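Local coordinates for protein oxidoreductase (Corynebacterium diphtheriae, PDB 3K1Y) that probably acts as a flavin-dependent oxidoreductase of the NADPH-dependent FMN reductase type, at residues S57-I60 and P61-M64; T160-G164 and G165-A169; I175-A178 and A179-A183. All blocks are in the same frame, centred on the assembly; numbering follows the deposited sequence.

Interaction 1. Residues S57-I60 and P61-M64; sequences SELI and PDLM
Leu-59 and Leu-63 meet through their backbones first: the N-H of Leu-63 reaches O of Leu-59 at 2.7 Å, and CB of Leu-63 lies close to the same oxygen, at 3.1 Å. One residue on, N of Met-64 (a selenomethionine) donates to O of Ile-60 at 2.8 Å, an almost straight bond with an N-H...O angle of 175°. These two i to i+4 bonds make up a single short turn of helix, with Leu-59 at the N-cap position and Pro-61, which has no N-H to give, in the first turn. On the flank of that turn Ile-60 and Met-64 extend alongside one another. The CG2 branch of Ile-60, anti to its own N, faces CE of Met-64 at 3.5 Å; as modelled, a bend at chi3 (-105°) brings CE there, but this end is poorly ordered and its position is uncertain. Met-64 of the second subunit packs on both residues. OD2 of Asp-62 is hydrogen-bonded to OG1 of Thr-73. Backbone polarity is thus met locally, and the apolar side chains pack on helix 74-85 (Leu-59 on Ile-79), on helix 102-110 (Leu-63 on Leu-103 and Phe-107) and on the second subunit.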
loop_
_atom_site.group_PDB
_atom_site.type_symbol
_atom_site.label_atom_id
_atom_site.label_comp_id
_atom_site.label_asym_id
_atom_site.label_seq_id
_atom_site.Cartn_x
_atom_site.Cartn_y
_atom_site.Cartn_z
ATOM N N SER A 57 -12.526 -19.464 11.615
ATOM C CA SER A 57 -12.790 -20.765 10.987
ATOM C C SER A 57 -13.945 -21.499 11.671
ATOM O O SER A 57 -14.436 -22.512 11.171
ATOM C CB SER A 57 -11.524 -21.649 10.996
ATOM O OG SER A 57 -11.101 -21.978 12.310
ATOM N N GLU A 58 -14.376 -20.989 12.818
ATOM C CA GLU A 58 -15.481 -21.600 13.547
ATOM C C GLU A 58 -16.752 -20.789 13.316
ATOM O O GLU A 58 -17.806 -21.073 13.888
ATOM C CB GLU A 58 -15.155 -21.662 15.041
ATOM C CG GLU A 58 -14.167 -22.760 15.422
ATOM C CD GLU A 58 -13.651 -22.608 16.838
ATOM O OE1 GLU A 58 -14.444 -22.219 17.724
ATOM O OE2 GLU A 58 -12.453 -22.883 17.067
ATOM N N LEU A 59 -16.645 -19.783 12.458
ATOM C CA LEU A 59 -17.776 -18.931 12.145
ATOM C C LEU A 59 -18.102 -18.957 10.658
ATOM O O LEU A 59 -18.903 -18.151 10.185
ATOM C CB LEU A 59 -17.474 -17.488 12.547
ATOM C CG LEU A 59 -17.358 -17.130 14.022
ATOM C CD1 LEU A 59 -17.214 -15.618 14.121
ATOM C CD2 LEU A 59 -18.582 -17.594 14.785
ATOM N N ILE A 60 -17.487 -19.872 9.920
ATOM C CA ILE A 60 -17.723 -19.922 8.485
ATOM C C ILE A 60 -19.210 -19.914 8.109
ATOM O O ILE A 60 -19.642 -19.095 7.300
ATOM C CB ILE A 60 -17.003 -21.125 7.862
ATOM C CG1 ILE A 60 -15.497 -21.007 8.132
ATOM C CG2 ILE A 60 -17.246 -21.152 6.362
ATOM C CD1 ILE A 60 -14.679 -22.189 7.670
ATOM N N PRO A 61 -20.016 -20.816 8.690
ATOM C CA PRO A 61 -21.444 -20.817 8.349
ATOM C C PRO A 61 -22.197 -19.550 8.766
ATOM O O PRO A 61 -23.063 -19.079 8.034
ATOM C CB PRO A 61 -21.974 -22.069 9.046
ATOM C CG PRO A 61 -21.007 -22.281 10.171
ATOM C CD PRO A 61 -19.677 -21.968 9.541
ATOM N N ASP A 62 -21.877 -18.995 9.930
ATOM C CA ASP A 62 -22.555 -17.780 10.386
ATOM C C ASP A 62 -22.108 -16.596 9.535
ATOM O O ASP A 62 -22.880 -15.669 9.264
ATOM C CB ASP A 62 -22.223 -17.490 11.853
ATOM C CG ASP A 62 -22.298 -18.728 12.725
ATOM O OD1 ASP A 62 -21.468 -19.642 12.522
ATOM O OD2 ASP A 62 -23.183 -18.788 13.610
ATOM N N LEU A 63 -20.850 -16.639 9.117
ATOM C CA LEU A 63 -20.280 -15.581 8.308
ATOM C C LEU A 63 -20.862 -15.597 6.902
ATOM O O LEU A 63 -21.374 -14.582 6.425
ATOM C CB LEU A 63 -18.760 -15.736 8.254
ATOM C CG LEU A 63 -17.910 -14.539 8.689
ATOM C CD1 LEU A 63 -18.484 -13.905 9.941
ATOM C CD2 LEU A 63 -16.487 -15.008 8.930
HETATM N N MSE A 64 -20.794 -16.742 6.239
HETATM C CA MSE A 64 -21.318 -16.817 4.893
HETATM C C MSE A 64 -22.837 -16.935 4.820
HETATM O O MSE A 64 -23.395 -17.245 3.769
HETATM C CB MSE A 64 -20.595 -17.922 4.114
HETATM C CG MSE A 64 -19.288 -17.391 3.482
HETATM SE SE MSE A 64 -18.063 -18.596 2.903
HETATM C CE MSE A 64 -16.829 -18.471 4.160
#

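Interaction 2. Residues T160-G164 and G165-A169; sequences TEDFG and GPEGA
A surface turn joins Gly-164 to Gly-168 where the chain leaves the last strand of the sheet, 150-159, and enters the long helix 165-188. It is held by one weak bond, from N of Gly-168 to O of Gly-164, 3.3 Å long with an N-H...O angle of 147°. Gly-164 and Gly-165 both have positive phi (64° and 82°), a conformation glycine adopts readily. CA of Gly-168 lies 4.1 Å from C of Phe-163. In the three-layer alpha/beta/alpha sandwich of the flavodoxin-like fold, built on a parallel sheet, this is a strand-to-helix connection, with Pro-166 in the first turn of the helix. Ahead of it Phe-163 folds back on its own loop: CA of Thr-160 sits over the centre of the ring, 3.8 Å above its plane, and N of Phe-163 bonds to O of Thr-160 at 3.3 Å. Two acidic side chains approach across the turn, OD1 of Asp-162 standing 3.9 Å from OE1 of Glu-167. Their like charges would be expected to repel, probably eased by solvent at this exposed site. Backbone hydrogen bonds tie Thr-160 to Ala-127 and Glu-161 to Gly-128.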
loop_
_atom_site.group_PDB
_atom_site.type_symbol
_atom_site.label_atom_id
_atom_site.label_comp_id
_atom_site.label_asym_id
_atom_site.label_seq_id
_atom_site.Cartn_x
_atom_site.Cartn_y
_atom_site.Cartn_z
ATOM N N THR A 160 7.672 -17.594 11.656
ATOM C CA THR A 160 8.017 -18.786 12.424
ATOM C C THR A 160 9.449 -19.285 12.225
ATOM O O THR A 160 10.050 -19.845 13.144
ATOM C CB THR A 160 7.053 -19.935 12.100
ATOM O OG1 THR A 160 7.253 -20.358 10.744
ATOM C CG2 THR A 160 5.613 -19.472 12.284
ATOM N N GLU A 161 9.993 -19.071 11.032
ATOM C CA GLU A 161 11.346 -19.511 10.717
ATOM C C GLU A 161 12.398 -18.743 11.511
ATOM O O GLU A 161 13.573 -19.111 11.513
ATOM C CB GLU A 161 11.618 -19.354 9.219
ATOM C CG GLU A 161 10.616 -20.067 8.334
ATOM C CD GLU A 161 10.963 -19.968 6.863
ATOM O OE1 GLU A 161 11.376 -18.877 6.410
ATOM O OE2 GLU A 161 10.811 -20.980 6.152
ATOM N N ASP A 162 11.978 -17.681 12.185
ATOM C CA ASP A 162 12.911 -16.892 12.971
ATOM C C ASP A 162 12.632 -16.943 14.471
ATOM O O ASP A 162 12.872 -15.966 15.177
ATOM C CB ASP A 162 12.903 -15.437 12.498
ATOM C CG ASP A 162 13.208 -15.305 11.018
ATOM O OD1 ASP A 162 14.071 -16.063 10.519
ATOM O OD2 ASP A 162 12.600 -14.435 10.354
ATOM N N PHE A 163 12.115 -18.067 14.964
ATOM C CA PHE A 163 11.862 -18.189 16.403
ATOM C C PHE A 163 13.123 -18.701 17.102
ATOM O O PHE A 163 14.033 -19.225 16.454
ATOM C CB PHE A 163 10.693 -19.147 16.695
ATOM C CG PHE A 163 9.331 -18.559 16.422
ATOM C CD1 PHE A 163 9.164 -17.187 16.240
ATOM C CD2 PHE A 163 8.206 -19.379 16.360
ATOM C CE1 PHE A 163 7.900 -16.646 16.002
ATOM C CE2 PHE A 163 6.933 -18.843 16.122
ATOM C CZ PHE A 163 6.782 -17.476 15.943
ATOM N N GLY A 164 13.178 -18.536 18.419
ATOM C CA GLY A 164 14.330 -18.991 19.179
ATOM C C GLY A 164 15.625 -18.281 18.826
ATOM O O GLY A 164 15.766 -17.728 17.732
ATOM N N GLY A 165 16.576 -18.298 19.756
ATOM C CA GLY A 165 17.855 -17.653 19.522
ATOM C C GLY A 165 17.825 -16.158 19.782
ATOM O O GLY A 165 16.899 -15.655 20.420
ATOM N N PRO A 166 18.832 -15.416 19.297
ATOM C CA PRO A 166 18.903 -13.962 19.488
ATOM C C PRO A 166 17.685 -13.252 18.897
ATOM O O PRO A 166 17.215 -12.249 19.441
ATOM C CB PRO A 166 20.194 -13.576 18.762
ATOM C CG PRO A 166 21.027 -14.828 18.843
ATOM C CD PRO A 166 20.010 -15.905 18.557
ATOM N N GLU A 167 17.189 -13.778 17.777
ATOM C CA GLU A 167 16.030 -13.213 17.094
ATOM C C GLU A 167 14.738 -13.472 17.860
ATOM O O GLU A 167 13.924 -12.566 18.048
ATOM C CB GLU A 167 15.902 -13.800 15.686
ATOM C CG GLU A 167 17.028 -13.425 14.739
ATOM C CD GLU A 167 16.781 -13.909 13.316
ATOM O OE1 GLU A 167 16.835 -15.139 13.076
ATOM O OE2 GLU A 167 16.521 -13.056 12.439
ATOM N N GLY A 168 14.563 -14.717 18.297
ATOM C CA GLY A 168 13.371 -15.097 19.032
ATOM C C GLY A 168 13.137 -14.306 20.308
ATOM O O GLY A 168 11.993 -14.001 20.659
ATOM N N ALA A 169 14.208 -13.968 21.013
ATOM C CA ALA A 169 14.061 -13.216 22.250
ATOM C C ALA A 169 13.689 -11.767 21.960
ATOM O O ALA A 169 12.878 -11.177 22.669
ATOM C CB ALA A 169 15.353 -13.280 23.059
#

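Interaction 3. Residues I175-A178 and A179-A183; sequences IARA and AGELA
The backbone N of Gly-180 makes the shortest polar bond here, 2.6 Å to O of Ala-176, with an N-H...O angle of 158°. It belongs to a ladder of i to i+4 bonds: N of Ala-179 donates to O of Ile-175 at 2.8 Å, N of Glu-181 to O of Arg-177 at the same 2.8 Å, and N of Leu-182 to O of Ala-178 at 2.9 Å. Along one flank the side chains of Arg-177 and Glu-181, a turn apart, leave the helix together. OE2 of Glu-181 comes against the aliphatic part of the arginine, 3.1 Å from CG of Arg-177, whereas NE of Arg-177 remains 4.9 Å from that OE2. The opposite charges may still attract, but their charged atoms do not touch. Arg-177 sends CG anti to its backbone N (chi1 -180°), which brings the start of the chain alongside the glutamate before it bends at chi3. These residues form the middle of helix 165-188, the closing helix of the flavodoxin-like sandwich, which packs against the parallel sheet and helix 26-44. Small residues line the contact with helix 26-44: Ala-179 touches Ala-37 and Ala-183 touches Ala-41, with Ile-175 beside Ser-33 and Ala-37. Toward the sheet, Ala-178 and Leu-182 lie on Ile-122. OE2 of Glu-181 is engaged by a hydrogen bond with OG1 of Thr-154, and a sulfate ion, probably from the crystallisation liquor, is modelled too close to Arg-177 for that contact to be trusted.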
loop_
_atom_site.group_PDB
_atom_site.type_symbol
_atom_site.label_atom_id
_atom_site.label_comp_id
_atom_site.label_asym_id
_atom_site.label_seq_id
_atom_site.Cartn_x
_atom_site.Cartn_y
_atom_site.Cartn_z
ATOM N N ILE A 175 6.516 -8.098 21.326
ATOM C CA ILE A 175 5.125 -8.401 21.665
ATOM C C ILE A 175 4.745 -7.599 22.916
ATOM O O ILE A 175 3.681 -6.987 22.978
ATOM C CB ILE A 175 4.940 -9.910 21.950
ATOM C CG1 ILE A 175 5.173 -10.718 20.666
ATOM C CG2 ILE A 175 3.552 -10.168 22.513
ATOM C CD1 ILE A 175 5.028 -12.215 20.836
ATOM N N ALA A 176 5.636 -7.594 23.903
ATOM C CA ALA A 176 5.401 -6.857 25.138
ATOM C C ALA A 176 5.175 -5.371 24.845
ATOM O O ALA A 176 4.268 -4.757 25.414
ATOM C CB ALA A 176 6.579 -7.034 26.092
ATOM N N ARG A 177 5.985 -4.792 23.957
ATOM C CA ARG A 177 5.822 -3.378 23.621
ATOM C C ARG A 177 4.415 -3.106 23.097
ATOM O O ARG A 177 3.739 -2.193 23.570
ATOM C CB ARG A 177 6.853 -2.930 22.583
ATOM C CG ARG A 177 6.721 -1.455 22.209
ATOM C CD ARG A 177 7.766 -1.036 21.194
ATOM N NE ARG A 177 9.109 -1.333 21.673
ATOM C CZ ARG A 177 10.217 -1.179 20.959
ATOM N NH1 ARG A 177 10.152 -0.724 19.713
ATOM N NH2 ARG A 177 11.392 -1.487 21.494
ATOM N N ALA A 178 3.980 -3.894 22.115
ATOM C CA ALA A 178 2.631 -3.743 21.564
ATOM C C ALA A 178 1.625 -3.965 22.696
ATOM O O ALA A 178 0.642 -3.235 22.831
ATOM C CB ALA A 178 2.397 -4.755 20.464
ATOM N N ALA A 179 1.880 -4.978 23.510
ATOM C CA ALA A 179 1.009 -5.275 24.641
ATOM C C ALA A 179 0.911 -4.057 25.571
ATOM O O ALA A 179 -0.183 -3.666 25.988
ATOM C CB ALA A 179 1.544 -6.477 25.407
ATOM N N GLY A 180 2.059 -3.463 25.886
ATOM C CA GLY A 180 2.081 -2.305 26.754
ATOM C C GLY A 180 1.342 -1.140 26.132
ATOM O O GLY A 180 0.557 -0.458 26.799
ATOM N N GLU A 181 1.590 -0.901 24.848
ATOM C CA GLU A 181 0.928 0.194 24.150
ATOM C C GLU A 181 -0.583 0.018 24.247
ATOM O O GLU A 181 -1.308 0.944 24.614
ATOM C CB GLU A 181 1.356 0.227 22.677
ATOM C CG GLU A 181 2.652 0.979 22.406
ATOM C CD GLU A 181 3.285 0.597 21.067
ATOM O OE1 GLU A 181 2.550 0.495 20.059
ATOM O OE2 GLU A 181 4.522 0.401 21.024
ATOM N N LEU A 182 -1.054 -1.183 23.933
ATOM C CA LEU A 182 -2.479 -1.461 23.982
ATOM C C LEU A 182 -3.016 -1.391 25.419
ATOM O O LEU A 182 -4.118 -0.874 25.650
ATOM C CB LEU A 182 -2.757 -2.831 23.355
ATOM C CG LEU A 182 -4.200 -3.328 23.241
ATOM C CD1 LEU A 182 -5.093 -2.285 22.584
ATOM C CD2 LEU A 182 -4.205 -4.605 22.429
ATOM N N ALA A 183 -2.234 -1.880 26.381
ATOM C CA ALA A 183 -2.657 -1.861 27.781
ATOM C C ALA A 183 -2.888 -0.439 28.276
ATOM O O ALA A 183 -3.809 -0.190 29.053
ATOM C CB ALA A 183 -1.631 -2.564 28.663
#

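Overall arrangement
The three contacts are all local, between residues a few positions apart, yet their chemistry follows their place in the fold. Interactions 2 and 3 share helix 165-188, one at its exposed beginning and the other in its middle, with nearest atoms about 7 Å apart. Interaction 1 stands on the other side of the chain's centre from interaction 3, their centres about 30 Å apart. It is buried and largely apolar, packed on helices 74-85 and 102-110 and on a second subunit. Interaction 2 is a surface junction, weakly bonded and rich in glycine, with two acidic side chains close together. Interaction 3 is partly buried: small and apolar residues pack on the sheet and helix 26-44, while Arg-177 and Glu-181 occupy the more exposed flank.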